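Local coordinates for EGF family domain-containing protein (Toxoplasma gondii, PDB 4Z80) that binds the rhoptry neck protein segment RON2L1 as an AMA1-like surface antigen (AMA4), probably helping to form the moving junction through which the parasite invades host cells, at residues D175-S180 with F275-A280; S256-C261 with G287-L292; D298-T303 with S394-Q399; T250-C255 with P338-K343. All coordinates share one frame; numbering follows the deposited sequence.

Interaction 1 (D175-S180 with F275-A280)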
loop_
_atom_site.group_PDB
_atom_site.type_symbol
_atom_site.label_atom_id
_atom_site.label_comp_id
_atom_site.label_asym_id
_atom_site.label_seq_id
_atom_site.Cartn_x
_atom_site.Cartn_y
_atom_site.Cartn_z
ATOM N N ASP A 175 20.077 9.510 2.111
ATOM C CA ASP A 175 19.046 8.762 2.831
ATOM C C ASP A 175 19.428 7.290 2.819
ATOM O O ASP A 175 19.595 6.705 1.750
ATOM C CB ASP A 175 17.682 8.988 2.160
ATOM C CG ASP A 175 16.509 8.401 2.944
ATOM O OD1 ASP A 175 16.679 7.410 3.693
ATOM O OD2 ASP A 175 15.391 8.939 2.775
ATOM N N LYS A 176 19.544 6.681 3.996
ATOM C CA LYS A 176 20.017 5.303 4.080
ATOM C C LYS A 176 19.033 4.296 3.475
ATOM O O LYS A 176 19.407 3.153 3.208
ATOM C CB LYS A 176 20.323 4.951 5.538
ATOM C CG LYS A 176 21.424 5.826 6.123
ATOM C CD LYS A 176 21.942 5.305 7.453
ATOM C CE LYS A 176 23.098 6.164 7.946
ATOM N NZ LYS A 176 23.767 5.592 9.149
ATOM N N GLU A 177 17.798 4.725 3.216
ATOM C CA GLU A 177 16.823 3.857 2.552
ATOM C C GLU A 177 16.787 4.045 1.036
ATOM O O GLU A 177 16.149 3.273 0.323
ATOM C CB GLU A 177 15.419 4.089 3.126
ATOM C CG GLU A 177 15.266 3.552 4.535
ATOM C CD GLU A 177 13.827 3.251 4.887
ATOM O OE1 GLU A 177 13.041 4.209 5.043
ATOM O OE2 GLU A 177 13.485 2.055 5.002
ATOM N N PHE A 178 17.459 5.082 0.545
ATOM C CA PHE A 178 17.478 5.369 -0.880
ATOM C C PHE A 178 18.628 4.628 -1.544
ATOM O O PHE A 178 19.689 4.473 -0.949
ATOM C CB PHE A 178 17.614 6.871 -1.111
ATOM C CG PHE A 178 17.458 7.291 -2.553
ATOM C CD1 PHE A 178 16.206 7.569 -3.069
ATOM C CD2 PHE A 178 18.564 7.431 -3.379
ATOM C CE1 PHE A 178 16.046 7.964 -4.381
ATOM C CE2 PHE A 178 18.415 7.822 -4.705
ATOM C CZ PHE A 178 17.156 8.091 -5.205
ATOM N N ASP A 179 18.404 4.157 -2.766
ATOM C CA ASP A 179 19.466 3.557 -3.563
ATOM C C ASP A 179 19.317 4.026 -5.005
ATOM O O ASP A 179 18.258 3.873 -5.595
ATOM C CB ASP A 179 19.422 2.033 -3.483
ATOM C CG ASP A 179 20.524 1.380 -4.295
ATOM O OD1 ASP A 179 21.619 1.160 -3.734
ATOM O OD2 ASP A 179 20.303 1.104 -5.493
ATOM N N SER A 180 20.380 4.590 -5.571
ATOM C CA SER A 180 20.285 5.226 -6.883
ATOM C C SER A 180 20.057 4.236 -8.025
ATOM O O SER A 180 19.564 4.617 -9.085
ATOM C CB SER A 180 21.549 6.043 -7.161
ATOM O OG SER A 180 22.701 5.218 -7.151
ATOM N N PHE A 275 5.181 13.089 4.461
ATOM C CA PHE A 275 4.848 11.923 3.649
ATOM C C PHE A 275 6.083 11.058 3.435
ATOM O O PHE A 275 7.044 11.481 2.794
ATOM C CB PHE A 275 4.265 12.351 2.295
ATOM C CG PHE A 275 2.963 13.101 2.404
ATOM C CD1 PHE A 275 1.770 12.417 2.572
ATOM C CD2 PHE A 275 2.933 14.484 2.353
ATOM C CE1 PHE A 275 0.569 13.095 2.673
ATOM C CE2 PHE A 275 1.736 15.167 2.461
ATOM C CZ PHE A 275 0.550 14.467 2.622
ATOM N N ARG A 276 6.064 9.844 3.971
ATOM C CA ARG A 276 7.191 8.937 3.832
ATOM C C ARG A 276 6.720 7.498 3.905
ATOM O O ARG A 276 5.770 7.181 4.622
ATOM C CB ARG A 276 8.247 9.195 4.914
ATOM C CG ARG A 276 9.455 8.265 4.845
ATOM C CD ARG A 276 10.598 8.723 5.732
ATOM N NE ARG A 276 11.721 7.790 5.663
ATOM C CZ ARG A 276 12.836 7.964 4.953
ATOM N NH1 ARG A 276 13.031 9.061 4.227
ATOM N NH2 ARG A 276 13.768 7.020 4.980
ATOM N N SER A 277 7.394 6.635 3.152
ATOM C CA SER A 277 7.128 5.206 3.156
ATOM C C SER A 277 5.650 4.906 2.938
ATOM O O SER A 277 5.046 4.098 3.640
ATOM C CB SER A 277 7.629 4.585 4.462
ATOM O OG SER A 277 9.020 4.833 4.591
ATOM N N LEU A 278 5.082 5.546 1.927
ATOM C CA LEU A 278 3.649 5.462 1.694
ATOM C C LEU A 278 3.244 4.074 1.240
ATOM O O LEU A 278 3.925 3.460 0.422
ATOM C CB LEU A 278 3.216 6.486 0.646
ATOM C CG LEU A 278 3.408 7.955 1.024
ATOM C CD1 LEU A 278 2.936 8.848 -0.113
ATOM C CD2 LEU A 278 2.686 8.307 2.307
ATOM N N PRO A 279 2.105 3.579 1.741
ATOM C CA PRO A 279 1.567 2.339 1.194
ATOM C C PRO A 279 0.969 2.576 -0.192
ATOM O O PRO A 279 0.833 3.724 -0.633
ATOM C CB PRO A 279 0.503 1.947 2.222
ATOM C CG PRO A 279 -0.001 3.228 2.740
ATOM C CD PRO A 279 1.184 4.186 2.719
ATOM N N ALA A 280 0.622 1.497 -0.882
ATOM C CA ALA A 280 0.117 1.597 -2.238
ATOM C C ALA A 280 -0.877 0.494 -2.538
ATOM O O ALA A 280 -0.888 -0.551 -1.885
ATOM C CB ALA A 280 1.275 1.551 -3.242
HETATM O O HOH W 1 10.739 4.184 6.504
HETATM O O HOH W 2 11.140 4.269 2.940
#
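Arg276 supplies the positive charge, its guanidinium reaching two carboxylates that stand two residues apart on the 175-180 loop. The salt bridge to Asp175 is end-on and bidentate: NH1 of Arg276 donates to OD2 of Asp175 at 2.8 Å, and NH2 of Arg276 to OD1 of Asp175 at 3.2 Å, both bonds nearly straight. The two groups meet from opposite directions, almost flat, with planes 17° apart. Arg276 is extended from CG to NE, which spans the gap between the loops. A second salt bridge runs from NH2 of Arg276 to OE1 of Glu177 at 2.9 Å. It uses the anti lone pair of OE1, which sits 31° out of the guanidinium plane, and is more bent than the main pair to Asp175.

Water carries the rest: two molecules each join Glu177 OE1 to Ser277 OG, and both donate to the carboxylate.

Further bonds fix the acids. Asp175 OD1 also takes the backbone N of Glu177 at 2.9 Å, from above the carboxylate plane, while OD2 accepts from His264. The other oxygen of Glu177 binds His335 and the backbone N of Trp30, and Arg276 NE is held by the carbonyl of Tyr64. This buried salt-bridge network, built on an Asx turn at Asp175 overlapping the type I beta turn Asp175 to Phe178, ties the loop after helix 165-172 to the AMA1-family loop before strand 280-283.

Interaction 2 (S256-C261 with G287-L292); sequences SILSRC and GECRLL
Leu291 and Cys289, alternate residues of strand 289-291, turn their side chains onto one side of helix 252-262, where Leu258 and Ser259 receive them. The contact is apolar. CD2 of Leu291 rests on the helix backbone side of Ser259, 3.7 Å from Ser259 CB and almost as near its CA, and the same methyl lies 4.4 Å from CG of Leu258. CD2 of Leu258 meets SG of Cys289 at 3.9 Å. With CG of Leu258 anti to the backbone N (chi1 -180°), its branch reaches out toward the strand.

Covalent and polar links reinforce the packing from just outside it. The sulfur that Leu258 touches is disulfide-bonded to Cys255, one turn earlier on the same helix. The hydroxyl of Ser259 is buried yet satisfied: OG bonds to the carbonyl of Leu278 and to the hydroxyl of Ser334, leaving CB for the leucine methyl.

Helix and strand run in broadly the same direction, their axes 35° apart and 8.8 Å from each other at closest approach. Such packing of a helix across an antiparallel sheet, stapled by a cystine, is consistent with the PAN-type fold of the AMA1 family; strand 289-291 forms one border of the four-stranded sheet.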
loop_
_atom_site.group_PDB
_atom_site.type_symbol
_atom_site.label_atom_id
_atom_site.label_comp_id
_atom_site.label_asym_id
_atom_site.label_seq_id
_atom_site.Cartn_x
_atom_site.Cartn_y
_atom_site.Cartn_z
ATOM N N SER A 256 5.863 -1.326 -4.665
ATOM C CA SER A 256 6.467 -0.834 -3.418
ATOM C C SER A 256 7.728 0.002 -3.695
ATOM O O SER A 256 8.012 0.953 -2.965
ATOM C CB SER A 256 6.797 -1.991 -2.458
ATOM O OG SER A 256 7.974 -2.703 -2.825
ATOM N N ILE A 257 8.468 -0.337 -4.752
ATOM C CA ILE A 257 9.673 0.410 -5.092
ATOM C C ILE A 257 9.306 1.835 -5.494
ATOM O O ILE A 257 10.023 2.784 -5.163
ATOM C CB ILE A 257 10.468 -0.276 -6.235
ATOM C CG1 ILE A 257 11.130 -1.561 -5.717
ATOM C CG2 ILE A 257 11.531 0.675 -6.828
ATOM C CD1 ILE A 257 11.819 -2.396 -6.800
ATOM N N LEU A 258 8.199 2.002 -6.215
ATOM C CA LEU A 258 7.752 3.344 -6.563
ATOM C C LEU A 258 7.565 4.177 -5.294
ATOM O O LEU A 258 7.976 5.329 -5.239
ATOM C CB LEU A 258 6.454 3.309 -7.381
ATOM C CG LEU A 258 5.908 4.678 -7.807
ATOM C CD1 LEU A 258 6.917 5.438 -8.678
ATOM C CD2 LEU A 258 4.581 4.529 -8.538
ATOM N N SER A 259 6.976 3.587 -4.257
ATOM C CA SER A 259 6.837 4.292 -2.985
ATOM C C SER A 259 8.171 4.585 -2.315
ATOM O O SER A 259 8.431 5.710 -1.893
ATOM C CB SER A 259 5.967 3.493 -2.012
ATOM O OG SER A 259 6.158 3.998 -0.692
ATOM N N ARG A 260 9.011 3.560 -2.208
ATOM C CA ARG A 260 10.317 3.694 -1.574
ATOM C C ARG A 260 11.079 4.896 -2.116
ATOM O O ARG A 260 11.691 5.664 -1.372
ATOM C CB ARG A 260 11.133 2.420 -1.803
ATOM C CG ARG A 260 12.546 2.496 -1.280
ATOM C CD ARG A 260 13.321 1.237 -1.582
ATOM N NE ARG A 260 14.701 1.372 -1.156
ATOM C CZ ARG A 260 15.625 0.427 -1.303
ATOM N NH1 ARG A 260 15.318 -0.720 -1.884
ATOM N NH2 ARG A 260 16.860 0.642 -0.870
ATOM N N CYS A 261 11.021 5.055 -3.428
ATOM C CA CYS A 261 11.914 5.982 -4.110
ATOM C C CYS A 261 11.394 7.415 -4.207
ATOM O O CYS A 261 12.161 8.318 -4.542
ATOM C CB CYS A 261 12.209 5.469 -5.520
ATOM S SG CYS A 261 13.083 3.898 -5.561
ATOM N N GLY A 287 -2.335 -3.446 -13.954
ATOM C CA GLY A 287 -0.972 -3.038 -13.677
ATOM C C GLY A 287 -0.852 -1.674 -13.014
ATOM O O GLY A 287 0.257 -1.190 -12.793
ATOM N N GLU A 288 -1.969 -1.048 -12.664
ATOM C CA GLU A 288 -1.891 0.265 -12.043
ATOM C C GLU A 288 -1.319 0.195 -10.625
ATOM O O GLU A 288 -1.764 -0.617 -9.800
ATOM C CB GLU A 288 -3.259 0.943 -12.013
ATOM C CG GLU A 288 -3.191 2.331 -11.393
ATOM C CD GLU A 288 -4.443 3.146 -11.610
ATOM O OE1 GLU A 288 -5.496 2.556 -11.936
ATOM O OE2 GLU A 288 -4.371 4.380 -11.459
ATOM N N CYS A 289 -0.339 1.055 -10.356
ATOM C CA CYS A 289 0.229 1.243 -9.022
ATOM C C CYS A 289 -0.166 2.632 -8.536
ATOM O O CYS A 289 0.223 3.633 -9.138
ATOM C CB CYS A 289 1.756 1.084 -9.047
ATOM S SG CYS A 289 2.602 1.387 -7.482
ATOM N N ARG A 290 -0.942 2.693 -7.457
ATOM C CA ARG A 290 -1.432 3.965 -6.923
ATOM C C ARG A 290 -0.938 4.151 -5.493
ATOM O O ARG A 290 -1.238 3.341 -4.624
ATOM C CB ARG A 290 -2.957 4.015 -6.965
ATOM C CG ARG A 290 -3.523 5.406 -6.799
ATOM C CD ARG A 290 -3.593 6.121 -8.153
ATOM N NE ARG A 290 -4.038 7.503 -8.009
ATOM C CZ ARG A 290 -5.290 7.857 -7.737
ATOM N NH1 ARG A 290 -6.217 6.923 -7.566
ATOM N NH2 ARG A 290 -5.614 9.134 -7.621
ATOM N N LEU A 291 -0.165 5.206 -5.260
ATOM C CA LEU A 291 0.304 5.539 -3.921
ATOM C C LEU A 291 -0.857 6.060 -3.086
ATOM O O LEU A 291 -1.703 6.792 -3.598
ATOM C CB LEU A 291 1.413 6.587 -3.982
ATOM C CG LEU A 291 2.658 6.198 -4.785
ATOM C CD1 LEU A 291 3.618 7.369 -4.817
ATOM C CD2 LEU A 291 3.341 4.963 -4.235
ATOM N N LEU A 292 -0.897 5.657 -1.816
ATOM C CA LEU A 292 -1.874 6.169 -0.858
ATOM C C LEU A 292 -1.210 7.236 -0.000
ATOM O O LEU A 292 -0.040 7.117 0.375
ATOM C CB LEU A 292 -2.427 5.055 0.021
ATOM C CG LEU A 292 -3.075 3.874 -0.704
ATOM C CD1 LEU A 292 -3.506 2.814 0.307
ATOM C CD2 LEU A 292 -4.256 4.318 -1.541
#

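Interaction 3 (D298-T303 with S394-Q399); sequences DFRSST and SSLSSQ
Leu396 sets one methyl against each member of an Asp298-Arg300 ion pair. Its CD2 sits over the centre of one face of the Arg300 guanidinium, 3.9 Å from CZ of Arg300, and its CD1 lies 4.0 Å from OD2 of Asp298. The leucine comes at Asp298 head-on and reaches Arg300 at a slant.

The guanidinium is held for this contact by the acid two residues before it. NE of Arg300 donates to OD1 of Asp298 at 3.0 Å and NH2 of Arg300 to OD2 of Asp298 at 2.8 Å, a side-on, two-nitrogen grip in which both oxygens use their syn lone pairs. Arg300 gets there by a bend at chi3 (74°), which turns its end back alongside the Asp298 carboxylate. A water then links the segments: it accepts from NH2 of Arg300 at 3.0 Å and from NE2 of Gln399 at 3.2 Å, lying at the guanidinium edge.

Farther out, Gln399 NE2 also donates to the carbonyl of Met387, and Leu396 and Asp298 both pack on Tyr57. Leu396 itself belongs to a type I turn, Ser394 to Ser397, closed by a backbone bond. Arg319 brings a like charge close to NH1 of Arg300. The carboxylate probably offsets part of that repulsion. With NE and NH2 of Arg300 held by Asp298, one face of the cation is left to Leu396 CD2, while a water sits at its edge.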
loop_
_atom_site.group_PDB
_atom_site.type_symbol
_atom_site.label_atom_id
_atom_site.label_comp_id
_atom_site.label_asym_id
_atom_site.label_seq_id
_atom_site.Cartn_x
_atom_site.Cartn_y
_atom_site.Cartn_z
ATOM N N ASP A 298 -7.548 1.641 9.615
ATOM C CA ASP A 298 -8.827 1.495 10.319
ATOM C C ASP A 298 -9.037 2.711 11.207
ATOM O O ASP A 298 -8.141 3.087 11.958
ATOM C CB ASP A 298 -8.839 0.207 11.156
ATOM C CG ASP A 298 -10.228 -0.174 11.652
ATOM O OD1 ASP A 298 -10.729 0.465 12.597
ATOM O OD2 ASP A 298 -10.803 -1.147 11.118
ATOM N N PHE A 299 -10.215 3.317 11.130
ATOM C CA PHE A 299 -10.572 4.431 12.006
ATOM C C PHE A 299 -12.072 4.360 12.210
ATOM O O PHE A 299 -12.833 4.355 11.248
ATOM C CB PHE A 299 -10.154 5.778 11.409
ATOM C CG PHE A 299 -10.334 6.951 12.349
ATOM C CD1 PHE A 299 -9.804 6.914 13.627
ATOM C CD2 PHE A 299 -11.006 8.093 11.945
ATOM C CE1 PHE A 299 -9.954 7.985 14.489
ATOM C CE2 PHE A 299 -11.158 9.170 12.805
ATOM C CZ PHE A 299 -10.632 9.111 14.081
ATOM N N ARG A 300 -12.501 4.247 13.463
ATOM C CA ARG A 300 -13.915 4.041 13.756
ATOM C C ARG A 300 -14.304 4.689 15.084
ATOM O O ARG A 300 -15.310 4.318 15.689
ATOM C CB ARG A 300 -14.246 2.546 13.777
ATOM C CG ARG A 300 -13.508 1.759 14.844
ATOM C CD ARG A 300 -13.904 0.289 14.831
ATOM N NE ARG A 300 -13.328 -0.448 13.711
ATOM C CZ ARG A 300 -13.657 -1.694 13.392
ATOM N NH1 ARG A 300 -14.570 -2.344 14.105
ATOM N NH2 ARG A 300 -13.072 -2.287 12.357
ATOM N N SER A 301 -13.511 5.664 15.514
ATOM C CA SER A 301 -13.806 6.454 16.708
ATOM C C SER A 301 -15.084 7.263 16.590
ATOM O O SER A 301 -15.581 7.500 15.494
ATOM C CB SER A 301 -12.651 7.408 16.987
ATOM O OG SER A 301 -11.454 6.691 17.200
ATOM N N SER A 302 -15.588 7.727 17.730
ATOM C CA SER A 302 -16.791 8.540 17.752
ATOM C C SER A 302 -16.636 9.832 16.956
ATOM O O SER A 302 -17.629 10.430 16.553
ATOM C CB SER A 302 -17.171 8.878 19.189
ATOM O OG SER A 302 -16.139 9.598 19.816
ATOM N N THR A 303 -15.392 10.245 16.728
ATOM C CA THR A 303 -15.106 11.463 15.982
ATOM C C THR A 303 -14.919 11.242 14.484
ATOM O O THR A 303 -14.729 12.209 13.748
ATOM C CB THR A 303 -13.832 12.137 16.503
ATOM O OG1 THR A 303 -12.750 11.202 16.449
ATOM C CG2 THR A 303 -14.019 12.619 17.933
ATOM N N SER A 394 -3.631 -1.492 18.867
ATOM C CA SER A 394 -4.242 -1.817 20.172
ATOM C C SER A 394 -5.746 -2.079 20.181
ATOM O O SER A 394 -6.188 -3.115 20.681
ATOM C CB SER A 394 -3.951 -0.707 21.186
ATOM O OG SER A 394 -2.564 -0.631 21.461
ATOM N N SER A 395 -6.543 -1.171 19.635
ATOM C CA SER A 395 -7.966 -1.192 19.928
ATOM C C SER A 395 -8.722 -2.410 19.387
ATOM O O SER A 395 -9.754 -2.778 19.942
ATOM C CB SER A 395 -8.615 0.089 19.414
ATOM O OG SER A 395 -8.466 0.216 18.024
ATOM N N LEU A 396 -8.214 -3.047 18.331
ATOM C CA LEU A 396 -8.870 -4.230 17.759
ATOM C C LEU A 396 -8.408 -5.567 18.363
ATOM O O LEU A 396 -8.816 -6.639 17.903
ATOM C CB LEU A 396 -8.645 -4.253 16.245
ATOM C CG LEU A 396 -9.392 -3.177 15.466
ATOM C CD1 LEU A 396 -8.943 -3.104 14.016
ATOM C CD2 LEU A 396 -10.882 -3.389 15.527
ATOM N N SER A 397 -7.579 -5.515 19.404
ATOM C CA SER A 397 -7.019 -6.737 19.986
ATOM C C SER A 397 -8.076 -7.718 20.512
ATOM O O SER A 397 -7.841 -8.932 20.564
ATOM C CB SER A 397 -6.046 -6.377 21.113
ATOM O OG SER A 397 -6.753 -5.847 22.221
ATOM N N SER A 398 -9.239 -7.209 20.900
ATOM C CA SER A 398 -10.308 -8.047 21.435
ATOM C C SER A 398 -11.028 -8.794 20.313
ATOM O O SER A 398 -11.732 -9.777 20.561
ATOM C CB SER A 398 -11.298 -7.192 22.233
ATOM O OG SER A 398 -11.806 -6.140 21.434
ATOM N N GLN A 399 -10.837 -8.319 19.084
ATOM C CA GLN A 399 -11.458 -8.934 17.914
ATOM C C GLN A 399 -10.522 -9.926 17.232
ATOM O O GLN A 399 -10.909 -11.064 16.986
ATOM C CB GLN A 399 -11.893 -7.866 16.912
ATOM C CG GLN A 399 -12.432 -8.422 15.606
ATOM C CD GLN A 399 -13.008 -7.336 14.730
ATOM O OE1 GLN A 399 -13.812 -6.515 15.184
ATOM N NE2 GLN A 399 -12.591 -7.312 13.461
HETATM O O HOH W 3 -13.649 -5.096 11.437
#

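Interaction 4 (T250-C255 with P338-K343); sequences TGPFEC and PDHETK
Phe253, in the first turn of helix 252-262, packs against both His340 and Pro338, the first at its CB and the second over one face of its ring. CB lies 3.7 Å from both NE2 and CD2 of His340. CG is anti to the backbone N (chi1 173°), which turns one ring face to the proline. CD1 and CE1 pass close to CA of Pro338, whose C-H points into the ring as a CH-pi contact, 3.8 Å from the Phe253 ring centroid and 15° off its normal. At the tip CZ of Phe253 meets CB of Pro338 at 3.5 Å. Outside the segments the same ring makes an edge-to-face contact with Tyr45.

Behind CB, the backbone N of Phe253 donates to a water at 3.0 Å. This water also donates to OE1 of Glu254 and lies 2.9 Å from NE2 of His340, in the plane at the imidazole edge. His340 brings its ring there with CG between the backbone N and carbonyl carbon (chi1 69°), and CE1 approaches CG of Pro252 at 4.2 Å. Arg40 binds both Glu254 and Glu341.

The chemistry is thus divided: aromatic and proline carbons pack by dispersion and a weak CH-pi attraction, while one water satisfies a helix-start amide and the imidazole. The nearby carboxylates might favour a protonated His340, though Arg40, paired with both, would probably temper this.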
loop_
_atom_site.group_PDB
_atom_site.type_symbol
_atom_site.label_atom_id
_atom_site.label_comp_id
_atom_site.label_asym_id
_atom_site.label_seq_id
_atom_site.Cartn_x
_atom_site.Cartn_y
_atom_site.Cartn_z
ATOM N N THR A 250 5.672 -4.351 -12.695
ATOM C CA THR A 250 5.065 -5.584 -13.184
ATOM C C THR A 250 4.329 -6.373 -12.103
ATOM O O THR A 250 3.602 -7.314 -12.410
ATOM C CB THR A 250 6.132 -6.501 -13.818
ATOM O OG1 THR A 250 7.176 -6.761 -12.873
ATOM C CG2 THR A 250 6.737 -5.841 -15.047
ATOM N N GLY A 251 4.505 -5.986 -10.844
ATOM C CA GLY A 251 3.913 -6.726 -9.746
ATOM C C GLY A 251 3.919 -5.905 -8.479
ATOM O O GLY A 251 4.422 -4.789 -8.465
ATOM N N PRO A 252 3.356 -6.461 -7.400
ATOM C CA PRO A 252 3.248 -5.693 -6.154
ATOM C C PRO A 252 4.591 -5.236 -5.590
ATOM O O PRO A 252 4.644 -4.141 -5.042
ATOM C CB PRO A 252 2.545 -6.660 -5.194
ATOM C CG PRO A 252 2.494 -7.980 -5.869
ATOM C CD PRO A 252 2.637 -7.743 -7.336
ATOM N N PHE A 253 5.661 -6.019 -5.701
ATOM C CA PHE A 253 6.930 -5.555 -5.155
ATOM C C PHE A 253 7.459 -4.344 -5.926
ATOM O O PHE A 253 7.975 -3.397 -5.331
ATOM C CB PHE A 253 7.985 -6.659 -5.151
ATOM C CG PHE A 253 9.345 -6.166 -4.750
ATOM C CD1 PHE A 253 9.583 -5.715 -3.460
ATOM C CD2 PHE A 253 10.375 -6.103 -5.676
ATOM C CE1 PHE A 253 10.816 -5.234 -3.097
ATOM C CE2 PHE A 253 11.617 -5.627 -5.315
ATOM C CZ PHE A 253 11.843 -5.187 -4.025
ATOM N N GLU A 254 7.337 -4.365 -7.248
ATOM C CA GLU A 254 7.765 -3.224 -8.039
ATOM C C GLU A 254 6.953 -1.978 -7.672
ATOM O O GLU A 254 7.473 -0.868 -7.660
ATOM C CB GLU A 254 7.649 -3.544 -9.525
ATOM C CG GLU A 254 8.681 -4.574 -10.006
ATOM C CD GLU A 254 8.352 -6.011 -9.613
ATOM O OE1 GLU A 254 7.196 -6.298 -9.235
ATOM O OE2 GLU A 254 9.265 -6.865 -9.687
ATOM N N CYS A 255 5.684 -2.172 -7.330
ATOM C CA CYS A 255 4.849 -1.065 -6.884
ATOM C C CYS A 255 5.406 -0.473 -5.584
ATOM O O CYS A 255 5.445 0.749 -5.421
ATOM C CB CYS A 255 3.408 -1.550 -6.711
ATOM S SG CYS A 255 2.215 -0.258 -6.307
ATOM N N PRO A 338 11.457 -8.483 -1.086
ATOM C CA PRO A 338 11.669 -8.795 -2.503
ATOM C C PRO A 338 11.582 -10.287 -2.798
ATOM O O PRO A 338 11.476 -10.680 -3.967
ATOM C CB PRO A 338 13.082 -8.255 -2.765
ATOM C CG PRO A 338 13.750 -8.287 -1.459
ATOM C CD PRO A 338 12.680 -7.981 -0.443
ATOM N N ASP A 339 11.615 -11.099 -1.747
ATOM C CA ASP A 339 11.480 -12.548 -1.865
ATOM C C ASP A 339 10.046 -12.986 -1.534
ATOM O O ASP A 339 9.820 -14.118 -1.130
ATOM C CB ASP A 339 12.483 -13.262 -0.941
ATOM C CG ASP A 339 12.423 -12.759 0.494
ATOM O OD1 ASP A 339 11.594 -11.869 0.782
ATOM O OD2 ASP A 339 13.194 -13.260 1.334
ATOM N N HIS A 340 9.072 -12.100 -1.726
ATOM C CA HIS A 340 7.721 -12.382 -1.245
ATOM C C HIS A 340 7.080 -13.592 -1.926
ATOM O O HIS A 340 6.260 -14.275 -1.323
ATOM C CB HIS A 340 6.819 -11.139 -1.393
ATOM C CG HIS A 340 6.500 -10.770 -2.809
ATOM N ND1 HIS A 340 5.378 -11.230 -3.468
ATOM C CD2 HIS A 340 7.162 -9.990 -3.697
ATOM C CE1 HIS A 340 5.360 -10.743 -4.696
ATOM N NE2 HIS A 340 6.431 -9.988 -4.861
ATOM N N GLU A 341 7.448 -13.889 -3.167
ATOM C CA GLU A 341 6.861 -15.051 -3.832
ATOM C C GLU A 341 7.156 -16.357 -3.109
ATOM O O GLU A 341 6.352 -17.290 -3.172
ATOM C CB GLU A 341 7.354 -15.154 -5.271
ATOM C CG GLU A 341 6.856 -14.026 -6.144
ATOM C CD GLU A 341 7.780 -12.828 -6.143
ATOM O OE1 GLU A 341 8.671 -12.741 -5.263
ATOM O OE2 GLU A 341 7.617 -11.973 -7.041
ATOM N N THR A 342 8.288 -16.430 -2.414
ATOM C CA THR A 342 8.670 -17.657 -1.722
ATOM C C THR A 342 8.524 -17.542 -0.211
ATOM O O THR A 342 8.704 -18.525 0.496
ATOM C CB THR A 342 10.132 -18.070 -2.039
ATOM O OG1 THR A 342 11.033 -17.012 -1.688
ATOM C CG2 THR A 342 10.279 -18.398 -3.514
ATOM N N LYS A 343 8.182 -16.351 0.275
ATOM C CA LYS A 343 8.085 -16.092 1.714
ATOM C C LYS A 343 6.670 -15.740 2.164
ATOM O O LYS A 343 6.396 -15.701 3.370
ATOM C CB LYS A 343 9.037 -14.960 2.119
ATOM C CG LYS A 343 10.504 -15.354 2.129
ATOM C CD LYS A 343 10.835 -16.231 3.331
ATOM C CE LYS A 343 12.293 -16.613 3.368
ATOM N NZ LYS A 343 12.577 -17.471 4.556
HETATM O O HOH W 4 6.012 -8.478 -7.305
#

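From the N terminus, interaction 1 opens first, at 175-180, and closes a loop of 94 residues on 275-280. Before it closes, helix 252-262 has opened two more contacts: interaction 4 from its start and interaction 2 from its later turns. Interaction 2 closes on strand 289-291, inside the span of interaction 4, which ends at 338-343; interaction 1 crosses both. The three touch around the helix: Cys255 to Cys289 joins interactions 2 and 4 covalently, and Ser259 and Arg260 bond to loops of interaction 1. Interaction 3 opens at 298-303, crosses interaction 4 and closes at 394-399, joining the loop after strand 289-291 to the loop before strand 405-410, its centre about 30 Å from interaction 4's.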